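Local coordinates for protein bottromycin amidohydrolase (Streptomyces purpureus, PDB 6I5S) that probably hydrolyses an amide at a thiazoline-bearing intermediate, using a two-zinc centre, and so acts as the gatekeeper of bottromycin biosynthesis, at residues L125-G128 and V129-R133; F193-L196 and V197-A200; D218-L221 and R222-S226. All coordinates share one frame; numbering follows the deposited sequence.

Contact 1. Residues L125-G128 and V129-R133; sequences LAAG and VHRAR
L125 and V129, one helical turn apart, meet through methyl groups: L125 CD1 stands 3.9 Å from V129 CG2, and the two side chains approach at a slant. With CG1 of V129 anti to the backbone N (chi1 168°), it is CG2 that is turned back toward the preceding turn, where it also lies 3.5 Å from L125 O. R131 runs back alongside the same turn on another flank. Its CG passes 3.3 Å from A127 O, and from there the chain stays extended to NE, bringing NH1 within 3.9 Å of A127 CB, a methyl met obliquely by the guanidinium. All this lies at the end of helix 121-132, the helix of a beta-alpha-beta unit between strands 111-116 and 139-142. Four i to i+4 backbone bonds join the turns, the straightest from R131 N to A127 O at 2.9 Å with an N-H...O angle of 168°. R133 then takes a positive phi of 58° and closes the helix in a Schellman motif, and its guanidinium forms salt bridges with D63 and D425. H130 presents only CB to the earlier turn, 3.4 Å from A127 O, while its side chain touches L137 and R139.

Contact 2. Residues F193-L196 and V197-A200; sequences FEAL and VRDA
F193 holds CG anti to its own nitrogen (chi1 178°), which leaves the ring on the flank of the helix where V197 follows one turn later. V197 CG1 sits over one face of the F193 ring in a CH-pi contact. CG1 lies 3.9 Å from the ring centroid and 21° off the normal, displaced toward the rim; the nearest ring atom is CZ, 3.6 Å from CG1. The other methyl, V197 CG2, rests 3.3 Å from F193 O.

R198 is bent at chi3 (68°), and the bend lays its guanidinium back over A195: A195 CA lies over one face, toward its rim, and NH2 comes 3.6 Å from A195 CB. The carboxylate of D199 sits at the edge of the guanidinium, in its plane, but is turned against it, so that NE meets OD1 from above the carboxylate plane. The grip is a side-on salt bridge: R198 NE reaches D199 OD1 at 2.9 Å and NH2 reaches OD2 at 3.2 Å, while NH2 also donates to OD1 from the same face as NE. Two nitrogens held by D199, and A195 CA over one face, together limit how the guanidinium can turn. L196 touches V184 and V167. Helix 190-203 falls in sequence between the zinc ligands Xaa183, a carboxylated lysine, and H210, consistent with an outer helix of the barrel characteristic of the amidohydrolase superfamily.

Contact 3. Residues D218-L221 and R222-S226; sequences DVAL and RTMRS
A220 O accepts from two successive backbone nitrogens, M224 N at 2.9 Å and T223 N at 3.3 Å. The first bond is the regular i to i+4 link; in the second, the donor stands above the carbonyl plane, 71° out of it. This is the C-terminal end of helix 217-223, with M224 the first residue to leave helical backbone angles.

The side chain of T223 joins in: OG1 donates to V219 O at 2.8 Å, while T223 N makes only a weak bond to the same oxygen. A chi1 of 58° sets OG1 between the backbone nitrogen and the carbonyl carbon and turns the hydroxyl back along the helix to a carbonyl of the previous turn. A valine here would probably leave V219 O with only the weak backbone bond from this residue, since the methyl that takes the place of the hydroxyl cannot donate.

The side chain of R222 runs extended beside D218 O and V219. Its guanidinium has V219 CA over one face, 4.1 Å above the plane and toward the rim, and NH2 touches V219 CG2 at 3.6 Å. A water lies 2.9 Å from M224 O and also within bonding distance of L221 O, spanning the point where the helix stops.

Beyond it the chain enters strand 226-228, next to the zinc ligand H229; S226 OG is hydrogen-bonded to E228 and R115. The side chain of M224, about 10 Å from a zinc ion, touches V184 and F193. Bent at chi3, it places SD 3.9 Å from A220 CB.

In the fold
Each contact is local, joining successive turns of one helix, and contacts 1 and 3 run on past the C-terminal end of theirs. The three follow in series along the chain without nesting or crossing, and none closes a long loop. Contact 1 comes first, on the helix that connects strands 111-116 and 139-142. It stands apart: its nearest atoms are about 18 Å from contact 2 and about 14 Å from contact 3. Contacts 2 and 3 lie on consecutive helices, 190-203 and 217-223, with centres 11 Å apart. They touch directly: F193 CZ lies 3.5 Å from T223 OG1, and V197 CG2 is 4.0 Å from T223 CB. In sequence, these two helices alternate with the zinc ligands Xaa183, H210 and H229.

Contact 1. Residues L125-G128 and V129-R133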
ATOM      1  N   LEU A 125      -5.567  -9.278  14.744  1.00 25.52           N
ATOM      2  CA  LEU A 125      -6.517  -8.658  15.678  1.00 26.26           C
ATOM      3  C   LEU A 125      -7.245  -7.506  15.005  1.00 27.16           C
ATOM      4  O   LEU A 125      -8.481  -7.386  15.092  1.00 26.16           O
ATOM      5  CB  LEU A 125      -5.791  -8.191  16.944  1.00 29.02           C
ATOM      6  CG  LEU A 125      -6.585  -7.609  18.103  1.00 26.48           C
ATOM      7  CD1 LEU A 125      -6.996  -6.155  17.773  1.00 28.50           C
ATOM      8  CD2 LEU A 125      -7.813  -8.437  18.456  1.00 26.71           C
ATOM      9  N   ALA A 126      -6.495  -6.655  14.296  1.00 24.39           N
ATOM     10  CA  ALA A 126      -7.109  -5.543  13.595  1.00 26.79           C
ATOM     11  C   ALA A 126      -8.116  -6.030  12.569  1.00 25.13           C
ATOM     12  O   ALA A 126      -9.151  -5.401  12.390  1.00 25.40           O
ATOM     13  CB  ALA A 126      -6.014  -4.697  12.927  1.00 26.72           C
ATOM     14  N   ALA A 127      -7.828  -7.162  11.896  1.00 25.07           N
ATOM     15  CA  ALA A 127      -8.801  -7.747  10.968  1.00 25.84           C
ATOM     16  C   ALA A 127     -10.061  -8.184  11.723  1.00 25.69           C
ATOM     17  O   ALA A 127     -11.171  -8.075  11.196  1.00 26.30           O
ATOM     18  CB  ALA A 127      -8.216  -8.950  10.214  1.00 26.24           C
ATOM     19  N   GLY A 128      -9.900  -8.665  12.966  1.00 25.61           N
ATOM     20  CA  GLY A 128     -11.081  -9.066  13.754  1.00 27.39           C
ATOM     21  C   GLY A 128     -11.917  -7.849  14.112  1.00 27.41           C
ATOM     22  O   GLY A 128     -13.154  -7.889  14.087  1.00 27.96           O
ATOM     23  N   VAL A 129     -11.249  -6.743  14.446  1.00 26.31           N
ATOM     24  CA  VAL A 129     -11.966  -5.500  14.754  1.00 22.70           C
ATOM     25  C   VAL A 129     -12.750  -5.050  13.531  1.00 24.48           C
ATOM     26  O   VAL A 129     -13.870  -4.536  13.643  1.00 27.22           O
ATOM     27  CB  VAL A 129     -10.968  -4.433  15.222  1.00 25.03           C
ATOM     28  CG1 VAL A 129     -11.603  -3.026  15.271  1.00 27.72           C
ATOM     29  CG2 VAL A 129     -10.402  -4.831  16.550  1.00 28.43           C
ATOM     30  N   HIS A 130     -12.148  -5.183  12.351  1.00 25.90           N
ATOM     31  CA  HIS A 130     -12.850  -4.871  11.105  1.00 26.47           C
ATOM     32  C   HIS A 130     -14.071  -5.764  10.895  1.00 28.07           C
ATOM     33  O   HIS A 130     -15.194  -5.290  10.628  1.00 27.12           O
ATOM     34  CB  HIS A 130     -11.857  -5.020   9.945  1.00 22.82           C
ATOM     35  CG  HIS A 130     -12.363  -4.463   8.655  1.00 27.04           C
ATOM     36  ND1 HIS A 130     -13.374  -5.061   7.933  1.00 28.83           N
ATOM     37  CD2 HIS A 130     -11.989  -3.371   7.951  1.00 25.99           C
ATOM     38  CE1 HIS A 130     -13.592  -4.356   6.835  1.00 27.04           C
ATOM     39  NE2 HIS A 130     -12.774  -3.328   6.832  1.00 25.81           N
ATOM     40  N   ARG A 131     -13.886  -7.072  11.032  1.00 26.66           N
ATOM     41  CA  ARG A 131     -15.018  -8.000  10.911  1.00 25.45           C
ATOM     42  C   ARG A 131     -16.113  -7.693  11.924  1.00 27.60           C
ATOM     43  O   ARG A 131     -17.302  -7.854  11.626  1.00 28.05           O
ATOM     44  CB  ARG A 131     -14.538  -9.468  11.090  1.00 26.98           C
ATOM     45  CG  ARG A 131     -13.630  -9.953   9.957  1.00 32.12           C
ATOM     46  CD  ARG A 131     -13.133 -11.394  10.181  1.00 40.87           C
ATOM     47  NE  ARG A 131     -12.385 -11.930   9.035  1.00 61.27           N
ATOM     48  CZ  ARG A 131     -11.103 -12.294   9.038  1.00 56.89           C
ATOM     49  NH1 ARG A 131     -10.349 -12.214  10.123  1.00 31.11           N
ATOM     50  NH2 ARG A 131     -10.550 -12.747   7.919  1.00 44.81           N
ATOM     51  N   ALA A 132     -15.725  -7.331  13.154  1.00 27.92           N
ATOM     52  CA  ALA A 132     -16.670  -7.080  14.249  1.00 27.89           C
ATOM     53  C   ALA A 132     -17.354  -5.723  14.109  1.00 28.01           C
ATOM     54  O   ALA A 132     -18.337  -5.456  14.805  1.00 30.53           O
ATOM     55  CB  ALA A 132     -15.908  -7.148  15.566  1.00 30.54           C
ATOM     56  N   ARG A 133     -16.824  -4.867  13.230  1.00 26.27           N
ATOM     57  CA  ARG A 133     -17.300  -3.477  13.082  1.00 29.45           C
ATOM     58  C   ARG A 133     -17.209  -2.682  14.377  1.00 30.85           C
ATOM     59  O   ARG A 133     -18.109  -1.903  14.710  1.00 29.82           O
ATOM     60  CB  ARG A 133     -18.721  -3.471  12.519  1.00 30.23           C
ATOM     61  CG  ARG A 133     -18.703  -3.912  11.084  1.00 30.61           C
ATOM     62  CD  ARG A 133     -20.108  -4.077  10.513  1.00 36.04           C
ATOM     63  NE  ARG A 133     -20.064  -4.146   9.042  1.00 36.99           N
ATOM     64  CZ  ARG A 133     -21.144  -4.288   8.281  1.00 41.18           C
ATOM     65  NH1 ARG A 133     -22.348  -4.408   8.847  1.00 38.58           N
ATOM     66  NH2 ARG A 133     -21.038  -4.310   6.966  1.00 38.43           N
TER

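Contact 2. Residues F193-L196 and V197-A200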
ATOM      1  N   PHE A 193      13.504 -22.431  -0.924  1.00 28.67           N
ATOM      2  CA  PHE A 193      12.499 -21.728  -1.704  1.00 30.01           C
ATOM      3  C   PHE A 193      11.654 -22.715  -2.513  1.00 27.41           C
ATOM      4  O   PHE A 193      10.421 -22.607  -2.565  1.00 30.48           O
ATOM      5  CB  PHE A 193      13.163 -20.688  -2.600  1.00 28.67           C
ATOM      6  CG  PHE A 193      12.205 -19.949  -3.475  1.00 26.00           C
ATOM      7  CD1 PHE A 193      11.584 -18.807  -3.013  1.00 28.81           C
ATOM      8  CD2 PHE A 193      11.920 -20.416  -4.733  1.00 32.84           C
ATOM      9  CE1 PHE A 193      10.708 -18.111  -3.856  1.00 29.63           C
ATOM     10  CE2 PHE A 193      11.071 -19.740  -5.578  1.00 32.70           C
ATOM     11  CZ  PHE A 193      10.446 -18.608  -5.143  1.00 27.80           C
ATOM     12  N   GLU A 194      12.303 -23.667  -3.182  1.00 31.85           N
ATOM     13  CA  GLU A 194      11.558 -24.582  -4.050  1.00 35.09           C
ATOM     14  C   GLU A 194      10.576 -25.402  -3.257  1.00 35.42           C
ATOM     15  O   GLU A 194       9.438 -25.642  -3.708  1.00 35.15           O
ATOM     16  CB  GLU A 194      12.513 -25.526  -4.808  1.00 34.55           C
ATOM     17  CG  GLU A 194      13.336 -24.834  -5.856  1.00 40.55           C
ATOM     18  CD  GLU A 194      14.410 -25.706  -6.502  1.00 39.94           C
ATOM     19  OE1 GLU A 194      14.586 -26.915  -6.182  1.00 38.47           O
ATOM     20  OE2 GLU A 194      15.117 -25.144  -7.374  1.00 38.65           O
ATOM     21  N   ALA A 195      11.015 -25.891  -2.092  1.00 33.30           N
ATOM     22  CA  ALA A 195      10.119 -26.640  -1.218  1.00 39.48           C
ATOM     23  C   ALA A 195       8.984 -25.762  -0.698  1.00 28.51           C
ATOM     24  O   ALA A 195       7.838 -26.230  -0.616  1.00 33.67           O
ATOM     25  CB  ALA A 195      10.889 -27.241  -0.055  1.00 32.86           C
ATOM     26  N   LEU A 196       9.292 -24.506  -0.343  1.00 29.41           N
ATOM     27  CA  LEU A 196       8.292 -23.580   0.196  1.00 36.31           C
ATOM     28  C   LEU A 196       7.224 -23.278  -0.834  1.00 32.73           C
ATOM     29  O   LEU A 196       6.028 -23.363  -0.540  1.00 30.43           O
ATOM     30  CB  LEU A 196       8.971 -22.282   0.623  1.00 30.69           C
ATOM     31  CG  LEU A 196       8.079 -21.109   1.022  1.00 34.83           C
ATOM     32  CD1 LEU A 196       7.298 -21.494   2.235  1.00 38.34           C
ATOM     33  CD2 LEU A 196       8.959 -19.945   1.320  1.00 42.19           C
ATOM     34  N   VAL A 197       7.629 -22.965  -2.072  1.00 31.24           N
ATOM     35  CA  VAL A 197       6.595 -22.642  -3.049  1.00 30.13           C
ATOM     36  C   VAL A 197       5.824 -23.872  -3.465  1.00 33.74           C
ATOM     37  O   VAL A 197       4.610 -23.773  -3.716  1.00 36.71           O
ATOM     38  CB  VAL A 197       7.157 -21.853  -4.265  1.00 28.29           C
ATOM     39  CG1 VAL A 197       7.697 -20.476  -3.776  1.00 33.24           C
ATOM     40  CG2 VAL A 197       8.169 -22.649  -5.012  1.00 33.96           C
ATOM     41  N   ARG A 198       6.468 -25.068  -3.499  1.00 30.16           N
ATOM     42  CA  ARG A 198       5.740 -26.293  -3.780  1.00 33.67           C
ATOM     43  C   ARG A 198       4.692 -26.549  -2.696  1.00 34.60           C
ATOM     44  O   ARG A 198       3.526 -26.843  -2.983  1.00 35.81           O
ATOM     45  CB  ARG A 198       6.727 -27.466  -3.858  1.00 34.58           C
ATOM     46  CG  ARG A 198       6.089 -28.843  -4.026  1.00 39.96           C
ATOM     47  CD  ARG A 198       7.130 -29.920  -3.698  1.00 45.89           C
ATOM     48  NE  ARG A 198       7.413 -29.847  -2.263  1.00 40.85           N
ATOM     49  CZ  ARG A 198       8.539 -30.240  -1.685  1.00 38.31           C
ATOM     50  NH1 ARG A 198       9.529 -30.778  -2.427  1.00 40.67           N
ATOM     51  NH2 ARG A 198       8.680 -30.128  -0.376  1.00 69.27           N
ATOM     52  N   ASP A 199       5.089 -26.414  -1.436  1.00 31.19           N
ATOM     53  CA  ASP A 199       4.165 -26.759  -0.353  1.00 32.83           C
ATOM     54  C   ASP A 199       3.105 -25.683  -0.103  1.00 38.26           C
ATOM     55  O   ASP A 199       1.962 -26.013   0.284  1.00 33.83           O
ATOM     56  CB  ASP A 199       4.941 -27.034   0.935  1.00 38.38           C
ATOM     57  CG  ASP A 199       5.858 -28.267   0.795  1.00 52.76           C
ATOM     58  OD1 ASP A 199       5.637 -29.051  -0.145  1.00 42.47           O
ATOM     59  OD2 ASP A 199       6.819 -28.423   1.577  1.00 59.61           O
ATOM     60  N   ALA A 200       3.475 -24.407  -0.239  1.00 31.97           N
ATOM     61  CA  ALA A 200       2.479 -23.329  -0.179  1.00 24.71           C
ATOM     62  C   ALA A 200       1.449 -23.492  -1.290  1.00 28.90           C
ATOM     63  O   ALA A 200       0.243 -23.345  -1.060  1.00 31.74           O
ATOM     64  CB  ALA A 200       3.164 -21.962  -0.286  1.00 30.41           C
TER

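Contact 3. Residues D218-L221 and R222-S226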
ATOM      1  N   ASP A 218      13.193 -16.019 -13.535  1.00 35.06           N
ATOM      2  CA  ASP A 218      12.063 -16.632 -14.222  1.00 44.49           C
ATOM      3  C   ASP A 218      11.351 -17.630 -13.321  1.00 45.89           C
ATOM      4  O   ASP A 218      10.129 -17.746 -13.372  1.00 38.31           O
ATOM      5  CB  ASP A 218      12.514 -17.311 -15.517  1.00 50.46           C
ATOM      6  CG  ASP A 218      13.890 -17.884 -15.404  1.00 94.74           C
ATOM      7  OD1 ASP A 218      14.845 -17.081 -15.255  1.00108.00           O
ATOM      8  OD2 ASP A 218      14.014 -19.128 -15.433  1.00109.91           O
ATOM      9  N   VAL A 219      12.100 -18.359 -12.492  1.00 34.83           N
ATOM     10  CA  VAL A 219      11.472 -19.256 -11.516  1.00 34.23           C
ATOM     11  C   VAL A 219      10.630 -18.474 -10.505  1.00 35.78           C
ATOM     12  O   VAL A 219       9.498 -18.860 -10.159  1.00 32.87           O
ATOM     13  CB  VAL A 219      12.577 -20.102 -10.840  1.00 35.08           C
ATOM     14  CG1 VAL A 219      12.036 -20.934  -9.745  1.00 39.55           C
ATOM     15  CG2 VAL A 219      13.291 -20.942 -11.864  1.00 38.17           C
ATOM     16  N   ALA A 220      11.155 -17.363  -9.999  1.00 32.18           N
ATOM     17  CA  ALA A 220      10.417 -16.570  -9.041  1.00 30.34           C
ATOM     18  C   ALA A 220       9.145 -16.007  -9.656  1.00 31.49           C
ATOM     19  O   ALA A 220       8.084 -15.993  -9.012  1.00 33.03           O
ATOM     20  CB  ALA A 220      11.286 -15.445  -8.510  1.00 31.76           C
ATOM     21  N   LEU A 221       9.218 -15.534 -10.898  1.00 31.21           N
ATOM     22  CA  LEU A 221       8.059 -14.922 -11.532  1.00 32.28           C
ATOM     23  C   LEU A 221       6.935 -15.916 -11.716  1.00 39.00           C
ATOM     24  O   LEU A 221       5.764 -15.558 -11.596  1.00 38.75           O
ATOM     25  CB  LEU A 221       8.420 -14.324 -12.890  1.00 36.28           C
ATOM     26  CG  LEU A 221       9.314 -13.107 -12.818  1.00 32.35           C
ATOM     27  CD1 LEU A 221       9.783 -12.741 -14.276  1.00 36.84           C
ATOM     28  CD2 LEU A 221       8.683 -11.947 -12.122  1.00 36.33           C
ATOM     29  N   ARG A 222       7.249 -17.164 -12.014  1.00 32.39           N
ATOM     30  CA  ARG A 222       6.176 -18.114 -12.233  1.00 36.07           C
ATOM     31  C   ARG A 222       5.682 -18.793 -10.963  1.00 37.98           C
ATOM     32  O   ARG A 222       4.659 -19.470 -11.023  1.00 39.30           O
ATOM     33  CB  ARG A 222       6.583 -19.180 -13.276  1.00 45.18           C
ATOM     34  CG  ARG A 222       7.727 -20.037 -12.927  1.00 45.93           C
ATOM     35  CD  ARG A 222       7.898 -21.168 -14.045  1.00 49.01           C
ATOM     36  NE  ARG A 222       9.225 -21.719 -14.116  1.00 56.47           N
ATOM     37  CZ  ARG A 222       9.692 -22.690 -13.341  1.00 73.49           C
ATOM     38  NH1 ARG A 222       8.921 -23.203 -12.381  1.00 83.83           N
ATOM     39  NH2 ARG A 222      10.937 -23.143 -13.529  1.00 64.01           N
ATOM     40  N   THR A 223       6.357 -18.638  -9.828  1.00 33.55           N
ATOM     41  CA  THR A 223       5.930 -19.296  -8.591  1.00 27.98           C
ATOM     42  C   THR A 223       5.417 -18.323  -7.540  1.00 32.13           C
ATOM     43  O   THR A 223       4.624 -18.720  -6.687  1.00 36.65           O
ATOM     44  CB  THR A 223       7.064 -20.128  -7.962  1.00 35.26           C
ATOM     45  OG1 THR A 223       8.201 -19.302  -7.690  1.00 38.81           O
ATOM     46  CG2 THR A 223       7.485 -21.286  -8.851  1.00 35.17           C
ATOM     47  N   MET A 224       5.816 -17.061  -7.579  1.00 29.46           N
ATOM     48  CA  MET A 224       5.399 -16.103  -6.565  1.00 26.29           C
ATOM     49  C   MET A 224       4.157 -15.325  -6.998  1.00 25.95           C
ATOM     50  O   MET A 224       4.024 -14.917  -8.154  1.00 26.22           O
ATOM     51  CB  MET A 224       6.545 -15.121  -6.251  1.00 30.79           C
ATOM     52  CG  MET A 224       7.758 -15.850  -5.586  1.00 30.15           C
ATOM     53  SD  MET A 224       9.171 -14.767  -5.271  1.00 28.32           S
ATOM     54  CE  MET A 224       8.547 -13.576  -4.066  1.00 29.21           C
ATOM     55  N   ARG A 225       3.254 -15.110  -6.053  1.00 27.25           N
ATOM     56  CA  ARG A 225       2.032 -14.386  -6.370  1.00 26.45           C
ATOM     57  C   ARG A 225       2.341 -12.937  -6.736  1.00 24.82           C
ATOM     58  O   ARG A 225       1.719 -12.378  -7.646  1.00 28.53           O
ATOM     59  CB  ARG A 225       1.061 -14.439  -5.195  1.00 25.36           C
ATOM     60  CG  ARG A 225      -0.149 -13.416  -5.189  1.00 29.69           C
ATOM     61  CD  ARG A 225      -1.168 -13.795  -6.209  1.00 31.24           C
ATOM     62  NE  ARG A 225      -1.706 -15.108  -5.945  1.00 34.77           N
ATOM     63  CZ  ARG A 225      -2.653 -15.401  -5.085  1.00 37.02           C
ATOM     64  NH1 ARG A 225      -3.205 -14.474  -4.308  1.00 31.67           N
ATOM     65  NH2 ARG A 225      -3.026 -16.667  -4.994  1.00 39.39           N
ATOM     66  N   SER A 226       3.322 -12.341  -6.065  1.00 28.13           N
ATOM     67  CA  SER A 226       3.809 -11.033  -6.455  1.00 26.55           C
ATOM     68  C   SER A 226       5.277 -10.924  -6.049  1.00 27.78           C
ATOM     69  O   SER A 226       5.750 -11.621  -5.151  1.00 27.07           O
ATOM     70  CB  SER A 226       3.016  -9.875  -5.809  1.00 24.47           C
ATOM     71  OG  SER A 226       3.312  -9.782  -4.396  1.00 27.39           O
TER
HETATM   72  O   HOH W   1       2.996 -16.503 -10.389  1.00 46.21           O